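PDB 3BW2: 2-nitropropane dioxygenase from Streptomyces ansochromogenes, which catalyses the flavin-dependent oxidation of nitroalkanes, using FMN as cofactor and probably molecular oxygen as the oxidant. Local coordinates for the interface of chains A and B. Coordinates in Å, arbitrary orientation; residue numbers count along the deposited sequence, not the author numbering. Chains: chain A/B, 2-nitropropane dioxygenase.

The interface of chains A and B. Residues chain A 175, 196, 217, 222, 225-226; chain B 197.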
loop_
_atom_site.group_PDB
_atom_site.type_symbol
_atom_site.label_atom_id
_atom_site.label_comp_id
_atom_site.label_asym_id
_atom_site.label_seq_id
_atom_site.Cartn_x
_atom_site.Cartn_y
_atom_site.Cartn_z
ATOM N N GLU A 175 0.302 -3.602 -3.362
ATOM C CA GLU A 175 1.716 -3.950 -3.535
ATOM C C GLU A 175 1.963 -5.217 -4.354
ATOM O O GLU A 175 3.073 -5.442 -4.839
ATOM C CB GLU A 175 2.391 -4.131 -2.170
ATOM C CG GLU A 175 2.213 -2.964 -1.211
ATOM C CD GLU A 175 1.098 -3.205 -0.215
ATOM O OE1 GLU A 175 -0.043 -3.471 -0.645
ATOM O OE2 GLU A 175 1.368 -3.129 0.999
ATOM N N LEU A 196 -1.919 -3.286 1.525
ATOM C CA LEU A 196 -2.308 -4.539 2.172
ATOM C C LEU A 196 -2.667 -4.441 3.654
ATOM O O LEU A 196 -3.681 -4.993 4.082
ATOM C CB LEU A 196 -1.212 -5.601 1.998
ATOM C CG LEU A 196 -1.531 -6.981 2.592
ATOM C CD1 LEU A 196 -2.819 -7.545 1.960
ATOM C CD2 LEU A 196 -0.359 -7.928 2.341
ATOM N N ILE A 217 4.778 -9.581 0.285
ATOM C CA ILE A 217 5.322 -10.401 1.371
ATOM C C ILE A 217 6.565 -11.195 0.930
ATOM O O ILE A 217 6.470 -12.138 0.147
ATOM C CB ILE A 217 4.231 -11.358 1.916
ATOM C CG1 ILE A 217 3.021 -10.534 2.379
ATOM C CG2 ILE A 217 4.776 -12.180 3.081
ATOM C CD1 ILE A 217 1.855 -11.359 2.874
ATOM N N GLN A 222 6.966 -10.421 7.812
ATOM C CA GLN A 222 5.790 -9.849 7.180
ATOM C C GLN A 222 4.652 -10.859 7.280
ATOM O O GLN A 222 3.481 -10.482 7.326
ATOM C CB GLN A 222 6.086 -9.509 5.719
ATOM C CG GLN A 222 7.016 -8.320 5.561
ATOM C CD GLN A 222 7.500 -8.148 4.141
ATOM O OE1 GLN A 222 8.232 -8.987 3.623
ATOM N NE2 GLN A 222 7.090 -7.060 3.500
ATOM N N ALA A 225 3.355 -10.412 10.542
ATOM C CA ALA A 225 2.624 -9.158 10.518
ATOM C C ALA A 225 1.176 -9.357 10.079
ATOM O O ALA A 225 0.254 -8.908 10.761
ATOM C CB ALA A 225 3.322 -8.159 9.585
ATOM N N VAL A 226 0.968 -10.028 8.948
ATOM C CA VAL A 226 -0.398 -10.237 8.467
ATOM C C VAL A 226 -1.213 -11.128 9.394
ATOM O O VAL A 226 -2.428 -10.954 9.515
ATOM C CB VAL A 226 -0.429 -10.822 7.030
ATOM C CG1 VAL A 226 0.230 -9.847 6.064
ATOM C CG2 VAL A 226 0.262 -12.183 6.990
ATOM N N LEU B 197 3.433 -2.175 4.555
ATOM C CA LEU B 197 4.015 -3.467 4.914
ATOM C C LEU B 197 5.279 -3.759 4.108
ATOM O O LEU B 197 6.224 -4.378 4.607
ATOM C CB LEU B 197 2.993 -4.595 4.716
ATOM C CG LEU B 197 3.448 -6.006 5.109
ATOM C CD1 LEU B 197 3.922 -6.019 6.556
ATOM C CD2 LEU B 197 2.298 -6.985 4.920
#
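B:Leu197 pushes its side chain into chain A, where A:Leu196, A:Ile217, A:Gln222, A:Ala225 and A:Val226 receive it. It has 75 Å² of its surface hidden by the partner, far more than any chain A residue here.

The apolar contacts divide between its two methyls. CD1 of B:Leu197 meets the methyl CB of A:Ala225 at 3.8 Å. The same B:Leu197 CD1 lies against the aliphatic part of A:Gln222, 4.0 Å from CG. CD2 of B:Leu197 points to the other side of the pocket. B:Leu197 CD2 touches A:Val226 CG1 at 3.7 Å, the two side chains running nearly at right angles. B:Leu197 CD2 also meets A:Leu196 CD2 at 3.8 Å, methyl to methyl. A:Ile217 stands further back, its CG1 4.4 Å from B:Leu197 CD2. CG of B:Leu197 is anti to its own backbone N (chi1 -178°), and this carries the forked end away from its helix and into chain A.

The polar contact across the patch is a hydrogen bond from A:Gln222. Its amide NE2 donates to the backbone O of B:Leu197 at 3.0 Å, with 146° at the hydrogen. The donor sits above the carbonyl plane, not on a lone pair. The chain of A:Gln222 is extended beyond CG (chi2 170°), which lets its amide reach that carbonyl while CG stays on the leucine methyl. A leucine in its place would probably leave the B:Leu197 carbonyl without this donor across the interface.

A:Glu175 stands at the edge of the contact, beside the start of the B:Leu197 helix. Within chain A its carboxylate OE1 accepts the backbone N of A:Leu196 at 2.9 Å through its syn lone pair. The bond takes up the N-H at the start of helix 196-206 and probably helps to place A:Leu196.

The patch belongs to a two-fold symmetric interface between TIM-barrel subunits in the deposited assembly; the structure alone does not show that this dimer forms in solution. B:Leu197, near the start of helix 196-206, packs against helix 220-228 and the start of helix 196-206 of chain A. A twin contact exists with the chains exchanged.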